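Local coordinates for Alpha/beta hydrolase (Enterobacter asburiae, PDB 6KMO), which probably hydrolyses ester bonds of lipid-like or other carboxylic ester substrates, as a lipase or esterase of the alpha/beta hydrolase fold, at residues Ala84-Pro92 and Val126-Asp137; Tyr302-Gly310 and Glu318-Gln327. The protein carries 2 engineered substitutions. All coordinates share one frame; numbering follows the deposited sequence.

Interaction 1 of 2, residues Ala84-Pro92 and Val126-Asp137; sequences AIKLKIVKP and VRASGAAAVYVD
K88 and Y135 form an antiparallel hydrogen-bonded pair, K88 N giving to Y135 O at 3.0 Å and Y135 N to K88 O at 2.8 Å; V90 and A133 pair likewise, and the two strands run at 157° to each other. L87 with V136 and I89 with V134 are the non-hydrogen-bonded pairs. Beyond them D137 N reaches K86 O (2.9 Å), and a water carries the link on by accepting from K86 N and donating to D137 O.

On one face L87 spreads its two methyls over two valines: CD1 lies 4.0 Å from V134 CG1, while CD2 runs beside V136 CG2 at 4.1 Å. I85 CG2 meets the other methyl of V136, and these branched aliphatic residues suit this buried face, where M103 of the next strand also packs on V134 and V136. Strand 84-92 is the second strand of the alpha/beta hydrolase sheet, antiparallel to its neighbours in the order 1-2-4-3-5-6-7-8; strand 132-136 joins it to the parallel core.

On the other face Y135 has CG anti to its own N (chi1 163°), which sets the ring against K88, whose CB approaches CD2 obliquely at 3.9 Å. Y135 OH donates to the anti lone pair of D137 OD1 (2.7 Å), tying down the ring's far end, while F115 meets it edge-to-face. The K88 chain bends away, its amine making a long, weak ion pair with E75. A133, a single methyl beside V90, packs against F102 and I122, and V90 itself on F115 and I122. Where the helix ends, G130 adopts phi 74°, a conformation easy without a side chain, and S129 OG accepts from A131 N in an ST turn. V126 points back from that helix: its CG2 touches V90, and its CG1 meets P92 CD at 3.6 Å, the two side chains crossing at about a right angle.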
# COMPACT_ATOMS: atom_id res chain seq x y z
N ALA A 84 15.54 -34.60 1.96
CA ALA A 84 16.30 -33.46 2.45
C ALA A 84 15.74 -32.20 1.80
O ALA A 84 15.38 -32.21 0.63
CB ALA A 84 17.77 -33.62 2.07
N ILE A 85 15.67 -31.12 2.58
CA ILE A 85 15.19 -29.83 2.08
C ILE A 85 16.21 -28.78 2.51
O ILE A 85 16.46 -28.63 3.71
CB ILE A 85 13.80 -29.49 2.62
CG1 ILE A 85 12.78 -30.56 2.21
CG2 ILE A 85 13.35 -28.14 2.08
CD1 ILE A 85 11.40 -30.37 2.84
N LYS A 86 16.79 -28.07 1.55
CA LYS A 86 17.73 -27.00 1.85
C LYS A 86 17.00 -25.70 2.18
O LYS A 86 16.11 -25.27 1.44
CB LYS A 86 18.67 -26.75 0.69
CG LYS A 86 19.87 -25.90 1.07
CD LYS A 86 20.67 -25.41 -0.14
CE LYS A 86 21.20 -26.57 -1.00
NZ LYS A 86 22.61 -26.38 -1.46
N LEU A 87 17.41 -25.06 3.28
CA LEU A 87 16.89 -23.78 3.72
C LEU A 87 18.00 -22.74 3.69
O LEU A 87 19.17 -23.04 3.97
CB LEU A 87 16.37 -23.85 5.15
CG LEU A 87 15.43 -25.00 5.45
CD1 LEU A 87 15.04 -25.03 6.92
CD2 LEU A 87 14.17 -24.92 4.57
N LYS A 88 17.64 -21.50 3.37
CA LYS A 88 18.52 -20.36 3.57
C LYS A 88 17.84 -19.44 4.56
O LYS A 88 16.66 -19.12 4.38
CB LYS A 88 18.81 -19.62 2.26
CG LYS A 88 19.57 -20.45 1.22
CD LYS A 88 21.01 -20.69 1.65
CE LYS A 88 21.91 -19.61 1.12
NZ LYS A 88 23.35 -19.99 1.23
N ILE A 89 18.55 -19.03 5.60
CA ILE A 89 17.99 -18.26 6.70
C ILE A 89 18.61 -16.88 6.67
O ILE A 89 19.84 -16.75 6.65
CB ILE A 89 18.22 -18.96 8.05
CG1 ILE A 89 17.60 -20.36 8.04
CG2 ILE A 89 17.61 -18.17 9.19
CD1 ILE A 89 18.57 -21.47 8.03
N VAL A 90 17.79 -15.85 6.63
CA VAL A 90 18.25 -14.47 6.52
C VAL A 90 17.74 -13.71 7.73
O VAL A 90 16.55 -13.77 8.06
CB VAL A 90 17.78 -13.81 5.21
CG1 VAL A 90 18.36 -12.42 5.06
CG2 VAL A 90 18.16 -14.68 4.00
N LYS A 91 18.64 -13.02 8.42
CA LYS A 91 18.31 -12.27 9.62
C LYS A 91 18.87 -10.86 9.53
O LYS A 91 19.79 -10.59 8.76
CB LYS A 91 18.91 -12.97 10.86
CG LYS A 91 18.37 -14.35 11.10
CD LYS A 91 18.99 -14.96 12.35
CE LYS A 91 18.54 -16.41 12.49
NZ LYS A 91 19.08 -17.03 13.74
N PRO A 92 18.31 -9.92 10.31
CA PRO A 92 18.89 -8.57 10.35
C PRO A 92 20.35 -8.63 10.77
O PRO A 92 20.77 -9.52 11.51
CB PRO A 92 18.02 -7.86 11.40
CG PRO A 92 16.73 -8.63 11.42
CD PRO A 92 17.13 -10.06 11.19
N VAL A 126 13.36 -8.77 5.35
CA VAL A 126 13.92 -9.03 6.67
C VAL A 126 14.23 -7.72 7.38
O VAL A 126 13.88 -7.53 8.54
CB VAL A 126 15.17 -9.91 6.52
CG1 VAL A 126 15.99 -9.93 7.83
CG2 VAL A 126 14.77 -11.32 6.11
N ARG A 127 14.88 -6.79 6.68
CA ARG A 127 15.25 -5.52 7.31
C ARG A 127 14.01 -4.72 7.70
O ARG A 127 13.97 -4.12 8.78
CB ARG A 127 16.14 -4.75 6.35
CG ARG A 127 17.53 -5.35 6.24
CD ARG A 127 18.28 -4.84 5.01
NE ARG A 127 18.38 -3.40 5.05
CZ ARG A 127 19.29 -2.74 5.75
NH1 ARG A 127 20.22 -3.39 6.43
NH2 ARG A 127 19.28 -1.41 5.75
N ALA A 128 13.00 -4.70 6.84
CA ALA A 128 11.81 -3.90 7.10
C ALA A 128 10.92 -4.52 8.17
O ALA A 128 10.17 -3.81 8.83
CB ALA A 128 11.03 -3.68 5.81
N SER A 129 10.96 -5.84 8.34
CA SER A 129 10.10 -6.51 9.30
C SER A 129 10.79 -6.82 10.63
O SER A 129 10.09 -7.01 11.63
CB SER A 129 9.59 -7.84 8.73
OG SER A 129 10.65 -8.78 8.59
N GLY A 130 12.11 -6.88 10.65
CA GLY A 130 12.84 -7.35 11.82
C GLY A 130 12.79 -8.83 12.06
O GLY A 130 13.31 -9.30 13.09
N ALA A 131 12.18 -9.60 11.18
CA ALA A 131 11.95 -11.03 11.35
C ALA A 131 12.94 -11.82 10.50
O ALA A 131 13.47 -11.32 9.51
CB ALA A 131 10.52 -11.40 10.96
N ALA A 132 13.18 -13.06 10.90
CA ALA A 132 13.99 -13.95 10.09
C ALA A 132 13.19 -14.51 8.92
O ALA A 132 12.02 -14.85 9.07
CB ALA A 132 14.50 -15.13 10.93
N ALA A 133 13.83 -14.59 7.76
CA ALA A 133 13.27 -15.28 6.60
C ALA A 133 13.85 -16.68 6.49
O ALA A 133 15.06 -16.87 6.66
CB ALA A 133 13.59 -14.52 5.31
N VAL A 134 13.00 -17.64 6.18
CA VAL A 134 13.42 -19.01 5.93
C VAL A 134 13.04 -19.34 4.48
O VAL A 134 11.91 -19.75 4.19
CB VAL A 134 12.82 -20.01 6.91
CG1 VAL A 134 13.36 -21.41 6.66
CG2 VAL A 134 13.07 -19.55 8.35
N TYR A 135 13.99 -19.14 3.58
CA TYR A 135 13.83 -19.51 2.17
C TYR A 135 13.85 -21.02 2.04
O TYR A 135 14.72 -21.68 2.62
CB TYR A 135 14.98 -18.87 1.35
CG TYR A 135 15.17 -19.47 -0.01
CD1 TYR A 135 14.62 -18.88 -1.13
CD2 TYR A 135 15.88 -20.65 -0.18
CE1 TYR A 135 14.75 -19.45 -2.39
CE2 TYR A 135 16.01 -21.23 -1.43
CZ TYR A 135 15.44 -20.62 -2.53
OH TYR A 135 15.54 -21.21 -3.76
N VAL A 136 12.93 -21.58 1.26
CA VAL A 136 12.84 -23.02 1.01
C VAL A 136 13.29 -23.31 -0.42
O VAL A 136 12.72 -22.79 -1.38
CB VAL A 136 11.40 -23.53 1.23
CG1 VAL A 136 11.32 -25.04 0.95
CG2 VAL A 136 10.94 -23.23 2.63
N ASP A 137 14.29 -24.18 -0.58
CA ASP A 137 14.82 -24.49 -1.91
C ASP A 137 14.00 -25.62 -2.54
O ASP A 137 14.42 -26.77 -2.64
CB ASP A 137 16.30 -24.85 -1.83
CG ASP A 137 17.05 -24.61 -3.14
OD1 ASP A 137 16.79 -23.60 -3.85
OD2 ASP A 137 17.97 -25.41 -3.45
O HOH W 1 15.99 -28.58 -1.15

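Interaction 2 of 2, residues Tyr302-Gly310 and Glu318-Gln327; sequences YNGMIHDYG and EPTVKVALEQ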
# COMPACT_ATOMS: atom_id res chain seq x y z
N TYR A 302 -0.30 -1.26 -6.33
CA TYR A 302 0.74 -0.26 -6.51
C TYR A 302 0.71 0.19 -7.97
O TYR A 302 0.95 -0.61 -8.89
CB TYR A 302 2.12 -0.80 -6.08
CG TYR A 302 2.22 -0.89 -4.56
CD1 TYR A 302 1.68 -1.96 -3.88
CD2 TYR A 302 2.80 0.12 -3.82
CE1 TYR A 302 1.72 -2.04 -2.50
CE2 TYR A 302 2.86 0.05 -2.43
CZ TYR A 302 2.32 -1.04 -1.79
OH TYR A 302 2.34 -1.15 -0.41
N ASN A 303 0.38 1.46 -8.18
CA ASN A 303 0.23 1.94 -9.54
C ASN A 303 1.57 2.14 -10.25
O ASN A 303 2.62 2.36 -9.64
CB ASN A 303 -0.58 3.23 -9.57
CG ASN A 303 -2.06 3.00 -9.67
OD1 ASN A 303 -2.55 1.86 -9.60
ND2 ASN A 303 -2.81 4.08 -9.86
N GLY A 304 1.53 1.99 -11.58
CA GLY A 304 2.68 2.22 -12.40
C GLY A 304 3.67 1.08 -12.44
O GLY A 304 4.70 1.19 -13.10
N MET A 305 3.37 -0.02 -11.74
CA MET A 305 4.31 -1.12 -11.58
C MET A 305 3.98 -2.27 -12.52
O MET A 305 2.82 -2.52 -12.87
CB MET A 305 4.28 -1.66 -10.13
CG MET A 305 4.82 -0.72 -9.07
SD MET A 305 6.59 -0.18 -9.31
CE MET A 305 6.32 1.50 -10.03
N ILE A 306 5.03 -2.99 -12.89
CA ILE A 306 4.91 -4.26 -13.58
C ILE A 306 5.00 -5.41 -12.58
O ILE A 306 5.42 -5.25 -11.44
CB ILE A 306 5.99 -4.43 -14.68
CG1 ILE A 306 7.39 -4.24 -14.09
CG2 ILE A 306 5.72 -3.49 -15.84
CD1 ILE A 306 8.49 -4.66 -15.02
N HIS A 307 4.64 -6.60 -13.05
CA HIS A 307 4.89 -7.83 -12.31
C HIS A 307 6.32 -7.87 -11.80
O HIS A 307 7.27 -7.51 -12.49
CB HIS A 307 4.64 -9.03 -13.24
CG HIS A 307 4.75 -10.34 -12.54
ND1 HIS A 307 3.81 -10.78 -11.65
CD2 HIS A 307 5.74 -11.27 -12.55
CE1 HIS A 307 4.20 -11.95 -11.15
NE2 HIS A 307 5.36 -12.27 -11.70
N ASP A 308 6.49 -8.36 -10.56
CA ASP A 308 7.82 -8.56 -9.98
C ASP A 308 8.57 -7.24 -9.77
O ASP A 308 9.79 -7.22 -9.66
CB ASP A 308 8.68 -9.55 -10.79
CG ASP A 308 8.61 -10.96 -10.25
OD1 ASP A 308 8.34 -11.19 -9.04
OD2 ASP A 308 8.88 -11.88 -11.06
N TYR A 309 7.83 -6.14 -9.59
CA TYR A 309 8.47 -4.86 -9.33
C TYR A 309 9.41 -4.95 -8.14
O TYR A 309 10.52 -4.40 -8.17
CB TYR A 309 7.44 -3.73 -9.14
CG TYR A 309 6.42 -3.91 -8.03
CD1 TYR A 309 5.20 -4.51 -8.29
CD2 TYR A 309 6.65 -3.45 -6.74
CE1 TYR A 309 4.24 -4.67 -7.30
CE2 TYR A 309 5.69 -3.61 -5.73
CZ TYR A 309 4.48 -4.22 -6.03
OH TYR A 309 3.51 -4.44 -5.07
N GLY A 310 9.01 -5.66 -7.09
CA GLY A 310 9.85 -5.76 -5.90
C GLY A 310 10.95 -6.79 -5.98
O GLY A 310 11.80 -6.83 -5.08
N GLU A 318 13.63 2.08 -7.54
CA GLU A 318 12.39 2.73 -7.91
C GLU A 318 11.66 3.17 -6.64
O GLU A 318 11.52 2.37 -5.71
CB GLU A 318 11.52 1.75 -8.71
CG GLU A 318 10.18 2.29 -9.18
CD GLU A 318 10.28 3.34 -10.28
OE1 GLU A 318 11.36 3.46 -10.91
OE2 GLU A 318 9.28 4.06 -10.52
N PRO A 319 11.19 4.42 -6.55
CA PRO A 319 10.60 4.86 -5.28
C PRO A 319 9.48 3.97 -4.79
O PRO A 319 9.45 3.63 -3.60
CB PRO A 319 10.11 6.28 -5.60
CG PRO A 319 11.14 6.76 -6.61
CD PRO A 319 11.41 5.54 -7.48
N THR A 320 8.58 3.55 -5.69
CA THR A 320 7.47 2.70 -5.29
C THR A 320 7.95 1.38 -4.72
O THR A 320 7.32 0.84 -3.81
CB THR A 320 6.56 2.45 -6.49
OG1 THR A 320 5.94 3.66 -6.89
CG2 THR A 320 5.46 1.42 -6.20
N VAL A 321 9.00 0.80 -5.29
CA VAL A 321 9.52 -0.47 -4.80
C VAL A 321 9.98 -0.34 -3.36
O VAL A 321 9.62 -1.14 -2.49
CB VAL A 321 10.65 -0.98 -5.72
CG1 VAL A 321 11.39 -2.15 -5.07
CG2 VAL A 321 10.09 -1.36 -7.09
N LYS A 322 10.80 0.67 -3.09
CA LYS A 322 11.32 0.85 -1.74
C LYS A 322 10.20 1.03 -0.74
O LYS A 322 10.22 0.43 0.34
CB LYS A 322 12.27 2.04 -1.71
CG LYS A 322 13.52 1.80 -2.55
CD LYS A 322 14.63 2.83 -2.29
CE LYS A 322 14.42 4.10 -3.05
NZ LYS A 322 15.59 5.01 -2.86
N VAL A 323 9.18 1.81 -1.10
CA VAL A 323 8.06 2.02 -0.19
C VAL A 323 7.23 0.75 -0.06
O VAL A 323 6.88 0.35 1.06
CB VAL A 323 7.23 3.23 -0.64
CG1 VAL A 323 5.90 3.31 0.12
CG2 VAL A 323 8.05 4.50 -0.45
N ALA A 324 6.93 0.08 -1.17
CA ALA A 324 6.10 -1.12 -1.10
C ALA A 324 6.72 -2.18 -0.19
O ALA A 324 6.01 -2.85 0.57
CB ALA A 324 5.89 -1.71 -2.50
N LEU A 325 8.03 -2.37 -0.28
CA LEU A 325 8.66 -3.42 0.52
C LEU A 325 8.77 -3.00 1.98
O LEU A 325 8.58 -3.83 2.87
CB LEU A 325 10.02 -3.80 -0.08
CG LEU A 325 9.90 -4.41 -1.48
CD1 LEU A 325 11.29 -4.72 -2.04
CD2 LEU A 325 9.03 -5.66 -1.51
N GLU A 326 9.04 -1.72 2.24
CA GLU A 326 8.96 -1.23 3.62
C GLU A 326 7.57 -1.46 4.21
O GLU A 326 7.44 -1.88 5.36
CB GLU A 326 9.32 0.27 3.68
CG GLU A 326 9.34 0.83 5.10
CD GLU A 326 10.48 0.29 5.94
OE1 GLU A 326 11.52 -0.11 5.38
OE2 GLU A 326 10.35 0.30 7.19
N GLN A 327 6.53 -1.22 3.41
CA GLN A 327 5.16 -1.35 3.88
C GLN A 327 4.77 -2.80 4.10
O GLN A 327 4.03 -3.12 5.05
CB GLN A 327 4.23 -0.65 2.88
CG GLN A 327 4.39 0.87 2.88
CD GLN A 327 3.44 1.57 1.95
OE1 GLN A 327 3.08 1.06 0.89
NE2 GLN A 327 3.03 2.78 2.33
O HOH W 2 3.27 3.91 -7.48
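Y302 meets helix 319-335 all along its own side chain, from CB to OH. Its CB lies 4.0 Å from T320 CG2, and CD2 stays near the same methyl. Farther out, one face of the ring receives A324 CB in a CH-pi contact, 3.8 Å from the centroid, a close approach suited to a residue with a single methyl. At the tip, OH donates to Q327 OE1 at 2.7 Å, tilted 20° from the carbonyl plane; Q327 sits beside the subunit interface, its backbone O bonding to NE2 of Q327 of the second subunit.

M305 comes to T320 tip to tip, with CG 3.6 Å from T320 CG2 and CE next to T320 CB. The flexible thioether bends on to bring CE near E318 OE2, an oxygen that is hydrogen-bonded to T29 OG1. A water joins N303 O to T320 OG1.

Segment 302-310 leaves the end of the last strand of the alpha/beta hydrolase sheet, in the region where this fold carries its catalytic histidine. H307 fits that role: its ND1 bonds to D277, and its ring touches S180.

Past H307, Y309 takes the cramped chi1 of 58°, which turns its ring edge toward V321 CG2 and A324 CB (3.8 Å from CE2), while M305 CG covers one face. V321 CG2 also packs 3.3 Å from Y309 O. G310, with no side chain, lets the helix come close: L325 CD1 lies 3.7 Å from G310 O and V321 CG1 packs on G310 CA.

How the interactions relate
The two contacts lie in series along the chain, their centres about 21 Å apart, yet they touch through helix 115-129. A128 CB at its end, in interaction 1, packs 3.6 Å from E326 OE1 and 3.8 Å from L325 O of interaction 2, and S129 O accepts from H333 farther along the C-terminal helix. Earlier in helix 115-129, F115 and I122 cover V90 of interaction 1, whereas R120 bonds to G310 O and, with L121 and D124, packs on L325. Interaction 2 lies nearer the probable active site, since its loop carries H307, consistent with a triad of S180, D277 and H307; interaction 1 belongs to the antiparallel side of the sheet.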